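Local coordinates for D-glycero-D-manno-heptose 1-phosphate kinase (Bacteroides thetaiotaomicron, PDB 3K85) that phosphorylates D-glycero-D-manno-heptose 1-phosphate with ATP as a kinase of the GHMP family, at the interface of chains A and B. Sequence-based numbering; all coordinates share one arbitrary frame. Chains: chain A/B, D-glycero-D-manno-heptose 1-phosphate kinase.

Contact 1: the interface of chains A and B. Residues chain A 183-186; chain B 184-186, 247.
The ends of strand 179-185 of chain A and of its copy in chain B run antiparallel past each other, joined by a beta bridge between A:Leu185 and B:Leu185, while the end of helix 228-247 of chain B comes up beside A:Pro184. Two backbone hydrogen bonds flank the bridge: B:Lys186 N gives to the carbonyl A:Pro184 O at 2.8 Å, and A:Lys186 N to B:Pro184 O at 2.7 Å. Each proline ring lies against the first methylenes of the opposite lysine, A:Lys186 CB standing 3.8 Å from B:Pro184 CB. The two lysine chains cross obliquely through their CG methylenes, A:Lys186 CG and B:Lys186 CG being packed closely at 3.3 Å. Both carry CG anti to their own carbonyl carbon (chi1 -73°), which lays these methylenes over the partner's backbone near the two-fold axis. An alanine in place of B:Lys186 would probably open a gap beside A:Lys186 CG and leave that chain freer to turn. B:Leu247 meets the ring of A:Pro184 tip to tip, and its other methyl faces the side-chain amide of A:Asn183, at about a right angle to that side chain. The methyl B:Leu247 CD2 reaches the ring carbon A:Pro184 CD at 3.6 Å.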
loop_
_atom_site.group_PDB
_atom_site.type_symbol
_atom_site.label_atom_id
_atom_site.label_comp_id
_atom_site.label_asym_id
_atom_site.label_seq_id
_atom_site.Cartn_x
_atom_site.Cartn_y
_atom_site.Cartn_z
ATOM N N ASN A 183 0.362 4.608 5.781
ATOM C CA ASN A 183 -0.286 4.067 4.592
ATOM C C ASN A 183 0.757 3.178 3.913
ATOM O O ASN A 183 1.611 3.670 3.175
ATOM C CB ASN A 183 -0.706 5.204 3.650
ATOM C CG ASN A 183 -1.770 6.095 4.257
ATOM O OD1 ASN A 183 -2.950 5.762 4.251
ATOM N ND2 ASN A 183 -1.351 7.235 4.802
ATOM N N PRO A 184 0.722 1.860 4.182
ATOM C CA PRO A 184 1.685 0.928 3.575
ATOM C C PRO A 184 1.393 0.840 2.089
ATOM O O PRO A 184 0.355 0.313 1.704
ATOM C CB PRO A 184 1.387 -0.401 4.277
ATOM C CG PRO A 184 0.665 -0.001 5.546
ATOM C CD PRO A 184 -0.195 1.148 5.089
ATOM N N LEU A 185 2.291 1.341 1.251
ATOM C CA LEU A 185 2.054 1.314 -0.193
ATOM C C LEU A 185 2.610 0.105 -0.952
ATOM O O LEU A 185 3.795 -0.204 -0.837
ATOM C CB LEU A 185 2.628 2.579 -0.843
ATOM C CG LEU A 185 2.215 3.969 -0.352
ATOM C CD1 LEU A 185 3.010 5.017 -1.139
ATOM C CD2 LEU A 185 0.721 4.180 -0.546
ATOM N N LYS A 186 1.762 -0.572 -1.727
ATOM C CA LYS A 186 2.227 -1.688 -2.549
ATOM C C LYS A 186 2.931 -1.036 -3.731
ATOM O O LYS A 186 2.331 -0.238 -4.438
ATOM C CB LYS A 186 1.069 -2.523 -3.116
ATOM C CG LYS A 186 0.343 -3.413 -2.139
ATOM C CD LYS A 186 -0.384 -4.556 -2.858
ATOM C CE LYS A 186 -1.284 -4.056 -3.978
ATOM N NZ LYS A 186 -2.183 -5.121 -4.474
ATOM N N PRO B 184 -2.316 2.157 -3.653
ATOM C CA PRO B 184 -2.280 0.704 -3.420
ATOM C C PRO B 184 -1.853 0.381 -1.998
ATOM O O PRO B 184 -0.686 0.533 -1.642
ATOM C CB PRO B 184 -1.246 0.206 -4.439
ATOM C CG PRO B 184 -1.254 1.263 -5.501
ATOM C CD PRO B 184 -1.342 2.534 -4.690
ATOM N N LEU B 185 -2.792 -0.073 -1.185
ATOM C CA LEU B 185 -2.485 -0.399 0.196
ATOM C C LEU B 185 -2.050 -1.846 0.399
ATOM O O LEU B 185 -2.628 -2.769 -0.175
ATOM C CB LEU B 185 -3.702 -0.132 1.091
ATOM C CG LEU B 185 -4.311 1.267 1.102
ATOM C CD1 LEU B 185 -5.454 1.317 2.119
ATOM C CD2 LEU B 185 -3.244 2.281 1.458
ATOM N N LYS B 186 -1.012 -2.036 1.207
ATOM C CA LYS B 186 -0.568 -3.377 1.545
ATOM C C LYS B 186 -1.378 -3.672 2.789
ATOM O O LYS B 186 -1.540 -2.807 3.647
ATOM C CB LYS B 186 0.905 -3.420 1.922
ATOM C CG LYS B 186 1.879 -3.267 0.779
ATOM C CD LYS B 186 3.242 -3.826 1.178
ATOM C CE LYS B 186 3.711 -3.241 2.506
ATOM N NZ LYS B 186 5.068 -3.711 2.843
ATOM N N LEU B 247 -6.547 -0.120 8.616
ATOM C CA LEU B 247 -5.087 -0.169 8.609
ATOM C C LEU B 247 -4.592 -0.601 9.981
ATOM O O LEU B 247 -3.533 -1.217 10.112
ATOM C CB LEU B 247 -4.490 1.200 8.272
ATOM C CG LEU B 247 -4.394 1.533 6.784
ATOM C CD1 LEU B 247 -3.718 2.879 6.619
ATOM C CD2 LEU B 247 -3.597 0.447 6.059
#

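Contact 2: the interface of chains A and B. Residues chain A 173, 181-183; chain B 185, 243, 247.
The flat amide of A:Asn183 is held at its edges by polar partners, B:Lys243 at the oxygen and A:Glu173 at the nitrogen. The ammonium B:Lys243 NZ lies in the carbonyl plane on a lone pair of A:Asn183 OD1, 2.7 Å away, with a C=O...N angle of 124°. At the other end, A:Asn183 ND2 gives a hydrogen bond to the carboxylate oxygen A:Glu173 OE1 at 3.0 Å; the acceptor is almost in the amide plane, whereas the donor meets the carboxylate on its anti side, 31° out of its plane. This bond within chain A tells the amide which way round to sit and turns its oxygen to the incoming lysine. B:Lys243 NZ also forms a salt bridge with A:Glu173 OE1, longer at 3.3 Å and weak as a hydrogen bond, and the three groups thus close a small triangle. The lysine leaves its helix with CG anti to the backbone N (chi1 -173°) and bends at chi3, crossing the asparagine side chain at about a right angle. Its charge would probably be partly balanced by the glutamate. Beside this polar cluster, the methyl B:Leu247 CD1 sits 3.2 Å from the backbone oxygen A:Val182 O. The site lies where helix 228-247 of chain B faces strands 169-175 and 179-185 of chain A, with A:Glu173 on the first strand and A:Asn183 on the second.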
loop_
_atom_site.group_PDB
_atom_site.type_symbol
_atom_site.label_atom_id
_atom_site.label_comp_id
_atom_site.label_asym_id
_atom_site.label_seq_id
_atom_site.Cartn_x
_atom_site.Cartn_y
_atom_site.Cartn_z
ATOM N N GLU A 173 1.449 9.867 7.917
ATOM C CA GLU A 173 0.780 11.099 8.289
ATOM C C GLU A 173 1.019 11.294 9.774
ATOM O O GLU A 173 0.542 10.515 10.592
ATOM C CB GLU A 173 -0.717 10.996 7.985
ATOM C CG GLU A 173 -1.031 11.067 6.497
ATOM C CD GLU A 173 -2.483 10.743 6.170
ATOM O OE1 GLU A 173 -2.830 9.545 6.086
ATOM O OE2 GLU A 173 -3.286 11.693 6.000
ATOM N N ILE A 181 -0.556 7.898 11.162
ATOM C CA ILE A 181 -1.171 6.957 10.241
ATOM C C ILE A 181 -0.137 6.509 9.227
ATOM O O ILE A 181 0.502 7.330 8.575
ATOM C CB ILE A 181 -2.353 7.584 9.459
ATOM C CG1 ILE A 181 -3.313 8.286 10.424
ATOM C CG2 ILE A 181 -3.087 6.509 8.681
ATOM C CD1 ILE A 181 -3.751 7.420 11.593
ATOM N N VAL A 182 0.040 5.205 9.103
ATOM C CA VAL A 182 0.985 4.675 8.129
ATOM C C VAL A 182 0.214 4.039 6.971
ATOM O O VAL A 182 -0.534 3.082 7.165
ATOM C CB VAL A 182 1.910 3.616 8.762
ATOM C CG1 VAL A 182 2.874 3.070 7.719
ATOM C CG2 VAL A 182 2.666 4.227 9.922
ATOM N N ASN A 183 0.362 4.608 5.781
ATOM C CA ASN A 183 -0.286 4.067 4.592
ATOM C C ASN A 183 0.757 3.178 3.913
ATOM O O ASN A 183 1.611 3.670 3.175
ATOM C CB ASN A 183 -0.706 5.204 3.650
ATOM C CG ASN A 183 -1.770 6.095 4.257
ATOM O OD1 ASN A 183 -2.950 5.762 4.251
ATOM N ND2 ASN A 183 -1.351 7.235 4.802
ATOM N N LEU B 185 -2.792 -0.073 -1.185
ATOM C CA LEU B 185 -2.485 -0.399 0.196
ATOM C C LEU B 185 -2.050 -1.846 0.399
ATOM O O LEU B 185 -2.628 -2.769 -0.175
ATOM C CB LEU B 185 -3.702 -0.132 1.091
ATOM C CG LEU B 185 -4.311 1.267 1.102
ATOM C CD1 LEU B 185 -5.454 1.317 2.119
ATOM C CD2 LEU B 185 -3.244 2.281 1.458
ATOM N N LYS B 243 -10.379 3.816 6.221
ATOM C CA LYS B 243 -8.994 3.489 5.887
ATOM C C LYS B 243 -8.192 3.362 7.186
ATOM O O LYS B 243 -7.569 2.327 7.461
ATOM C CB LYS B 243 -8.373 4.585 5.027
ATOM C CG LYS B 243 -6.989 4.232 4.507
ATOM C CD LYS B 243 -6.253 5.442 3.939
ATOM C CE LYS B 243 -5.990 6.448 5.045
ATOM N NZ LYS B 243 -4.984 7.465 4.673
ATOM N N LEU B 247 -6.547 -0.120 8.616
ATOM C CA LEU B 247 -5.087 -0.169 8.609
ATOM C C LEU B 247 -4.592 -0.601 9.981
ATOM O O LEU B 247 -3.533 -1.217 10.112
ATOM C CB LEU B 247 -4.490 1.200 8.272
ATOM C CG LEU B 247 -4.394 1.533 6.784
ATOM C CD1 LEU B 247 -3.718 2.879 6.619
ATOM C CD2 LEU B 247 -3.597 0.447 6.059
#

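Contact 3: the interface of chains A and B. Residues chain A 167-168, 185-186, 333; chain B 186.
B:Lys186 reaches from the two-fold axis to the carboxylate of A:Asp333. Its CB and CG stay by the backbone and A:Lys186, B:Lys186 CG standing 3.7 Å from the amide nitrogen A:Lys186 N and also near the carbonyl carbon of A:Leu185. B:Lys186 CD comes to 3.6 Å from A:Asp333 OD2. Beyond CD a bend at chi3 (-51°) turns CE and NZ alongside the carboxylate, CE about equally far from both its oxygens. At the tip, the ammonium B:Lys186 NZ makes a salt bridge with A:Asp333, meeting A:Asp333 OD2 at 2.9 Å from above the carboxylate plane, 40° out of it. A weak hydrogen bond runs from B:Lys186 NZ to A:Asp333 OD1 at 3.1 Å. The ammonium thus lies ahead of both oxygens, raised above the carboxylate plane. The aspartate's own backbone oxygen, A:Asp333 O, is a further acceptor at 3.1 Å from B:Lys186 NZ, and one residue grips the ammonium by side chain and main chain together. CG of A:Asp333 is anti to its backbone N (chi1 -172°), beside the carbonyl carbon, which brings carboxylate and carbonyl to the same ammonium. The salt bridge, repeated by symmetry, ties the residue just past strand 179-185 of one subunit to a loop of the other and probably helps hold the dimer seen in the crystal.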
loop_
_atom_site.group_PDB
_atom_site.type_symbol
_atom_site.label_atom_id
_atom_site.label_comp_id
_atom_site.label_asym_id
_atom_site.label_seq_id
_atom_site.Cartn_x
_atom_site.Cartn_y
_atom_site.Cartn_z
ATOM N N GLY A 167 8.352 -1.234 7.358
ATOM C CA GLY A 167 8.982 -1.741 6.148
ATOM C C GLY A 167 8.287 -1.346 4.858
ATOM O O GLY A 167 7.099 -0.998 4.869
ATOM N N GLY A 168 9.036 -1.392 3.752
ATOM C CA GLY A 168 8.511 -1.049 2.432
ATOM C C GLY A 168 8.442 0.443 2.123
ATOM O O GLY A 168 9.162 1.234 2.728
ATOM N N LEU A 185 2.291 1.341 1.251
ATOM C CA LEU A 185 2.054 1.314 -0.193
ATOM C C LEU A 185 2.610 0.105 -0.952
ATOM O O LEU A 185 3.795 -0.204 -0.837
ATOM C CB LEU A 185 2.628 2.579 -0.843
ATOM C CG LEU A 185 2.215 3.969 -0.352
ATOM C CD1 LEU A 185 3.010 5.017 -1.139
ATOM C CD2 LEU A 185 0.721 4.180 -0.546
ATOM N N LYS A 186 1.762 -0.572 -1.727
ATOM C CA LYS A 186 2.227 -1.688 -2.549
ATOM C C LYS A 186 2.931 -1.036 -3.731
ATOM O O LYS A 186 2.331 -0.238 -4.438
ATOM C CB LYS A 186 1.069 -2.523 -3.116
ATOM C CG LYS A 186 0.343 -3.413 -2.139
ATOM C CD LYS A 186 -0.384 -4.556 -2.858
ATOM C CE LYS A 186 -1.284 -4.056 -3.978
ATOM N NZ LYS A 186 -2.183 -5.121 -4.474
ATOM N N ASP A 333 11.016 -4.640 1.042
ATOM C CA ASP A 333 9.616 -4.413 1.401
ATOM C C ASP A 333 9.182 -4.826 2.797
ATOM O O ASP A 333 8.095 -4.454 3.238
ATOM C CB ASP A 333 8.683 -5.096 0.400
ATOM C CG ASP A 333 7.222 -4.712 0.619
ATOM O OD1 ASP A 333 6.865 -3.551 0.328
ATOM O OD2 ASP A 333 6.435 -5.565 1.094
ATOM N N LYS B 186 -1.012 -2.036 1.207
ATOM C CA LYS B 186 -0.568 -3.377 1.545
ATOM C C LYS B 186 -1.378 -3.672 2.789
ATOM O O LYS B 186 -1.540 -2.807 3.647
ATOM C CB LYS B 186 0.905 -3.420 1.922
ATOM C CG LYS B 186 1.879 -3.267 0.779
ATOM C CD LYS B 186 3.242 -3.826 1.178
ATOM C CE LYS B 186 3.711 -3.241 2.506
ATOM N NZ LYS B 186 5.068 -3.711 2.843
#

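Contact 4: the interface of chains A and B. Residues chain A 138, 180-182; chain B 244, 247-248.
B:Lys248 lays its chain across one face of the A:Tyr138 ring, at about a right angle to the tyrosine side chain. Its CE stands over the middle of the ring, and B:Lys248 NZ makes a cation-pi contact, 4.1 Å from the centroid of the A:Tyr138 ring. Nearer the backbone, B:Lys248 CG touches the ring carbon A:Tyr138 CE2 at 3.8 Å. A bend at chi4 (64°) turns the ammonium B:Lys248 NZ towards the backbone oxygen A:Val180 O, to which it gives a hydrogen bond of 3.2 Å. That donor lies 17° from the carbonyl plane, with a C=O...N angle of 155°. Beside it, the tip methyl of A:Ile181 meets B:Leu244 through the methyl CD1, and the two side chains cross at about a right angle. Behind this first shell, the phenol A:Tyr138 OH accepts a hydrogen bond of 2.8 Å from A:Val182 N, which anchors the ring to the strand and presents its face to the lysine. An alanine at A:Tyr138 would probably leave the ammonium without its aromatic face and A:Val182 N without this acceptor. The site joins the start of helix 137-151 and strand 179-185 of chain A to the end of helix 228-247 and the loop residue after it in chain B.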
loop_
_atom_site.group_PDB
_atom_site.type_symbol
_atom_site.label_atom_id
_atom_site.label_comp_id
_atom_site.label_asym_id
_atom_site.label_seq_id
_atom_site.Cartn_x
_atom_site.Cartn_y
_atom_site.Cartn_z
ATOM N N TYR A 138 2.342 -0.605 15.197
ATOM C CA TYR A 138 2.102 0.682 15.832
ATOM C C TYR A 138 2.679 0.798 17.234
ATOM O O TYR A 138 3.358 1.766 17.532
ATOM C CB TYR A 138 0.604 1.015 15.826
ATOM C CG TYR A 138 0.155 1.616 14.508
ATOM C CD1 TYR A 138 0.442 2.945 14.197
ATOM C CD2 TYR A 138 -0.524 0.845 13.557
ATOM C CE1 TYR A 138 0.060 3.504 12.958
ATOM C CE2 TYR A 138 -0.915 1.388 12.317
ATOM C CZ TYR A 138 -0.624 2.716 12.026
ATOM O OH TYR A 138 -1.045 3.262 10.830
ATOM N N VAL A 180 -0.665 9.188 14.468
ATOM C CA VAL A 180 0.116 8.757 13.314
ATOM C C VAL A 180 -0.586 7.710 12.477
ATOM O O VAL A 180 -1.141 6.754 13.009
ATOM C CB VAL A 180 1.485 8.191 13.737
ATOM C CG1 VAL A 180 1.293 7.041 14.691
ATOM C CG2 VAL A 180 2.258 7.739 12.510
ATOM N N ILE A 181 -0.556 7.898 11.162
ATOM C CA ILE A 181 -1.171 6.957 10.241
ATOM C C ILE A 181 -0.137 6.509 9.227
ATOM O O ILE A 181 0.502 7.330 8.575
ATOM C CB ILE A 181 -2.353 7.584 9.459
ATOM C CG1 ILE A 181 -3.313 8.286 10.424
ATOM C CG2 ILE A 181 -3.087 6.509 8.681
ATOM C CD1 ILE A 181 -3.751 7.420 11.593
ATOM N N VAL A 182 0.040 5.205 9.103
ATOM C CA VAL A 182 0.985 4.675 8.129
ATOM C C VAL A 182 0.214 4.039 6.971
ATOM O O VAL A 182 -0.534 3.082 7.165
ATOM C CB VAL A 182 1.910 3.616 8.762
ATOM C CG1 VAL A 182 2.874 3.070 7.719
ATOM C CG2 VAL A 182 2.666 4.227 9.922
ATOM N N LEU B 244 -8.230 4.432 7.980
ATOM C CA LEU B 244 -7.530 4.484 9.247
ATOM C C LEU B 244 -7.931 3.320 10.138
ATOM O O LEU B 244 -7.077 2.680 10.749
ATOM C CB LEU B 244 -7.818 5.816 9.949
ATOM C CG LEU B 244 -7.633 5.909 11.472
ATOM C CD1 LEU B 244 -6.251 5.429 11.908
ATOM C CD2 LEU B 244 -7.852 7.357 11.887
ATOM N N LEU B 247 -6.547 -0.120 8.616
ATOM C CA LEU B 247 -5.087 -0.169 8.609
ATOM C C LEU B 247 -4.592 -0.601 9.981
ATOM O O LEU B 247 -3.533 -1.217 10.112
ATOM C CB LEU B 247 -4.490 1.200 8.272
ATOM C CG LEU B 247 -4.394 1.533 6.784
ATOM C CD1 LEU B 247 -3.718 2.879 6.619
ATOM C CD2 LEU B 247 -3.597 0.447 6.059
ATOM N N LYS B 248 -5.366 -0.257 11.005
ATOM C CA LYS B 248 -5.032 -0.591 12.378
ATOM C C LYS B 248 -5.698 -1.898 12.774
ATOM O O LYS B 248 -5.564 -2.347 13.911
ATOM C CB LYS B 248 -5.467 0.536 13.325
ATOM C CG LYS B 248 -4.549 1.768 13.297
ATOM C CD LYS B 248 -5.007 2.834 14.294
ATOM C CE LYS B 248 -3.897 3.849 14.614
ATOM N NZ LYS B 248 -3.473 4.654 13.434
#

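Strand 179-185 of chain A runs through all four contacts, joined by its loop residue A:Lys186 in contacts 1 and 3. Contact 1 has its C-alpha centre about 7 Å from that of contact 2 and about 6 Å from that of contact 3. Between their C-alpha centres, contacts 2 and 4 are about 5 Å apart, and B:Leu247 serves contacts 1, 2 and 4; B:Lys186 links contacts 1 and 3. Contacts 3 and 4, about 13 Å apart between C-alpha centres, lie at opposite ends of the row. Two-fold symmetry repeats each contact across the interface; the structure alone does not show that this dimer forms in solution.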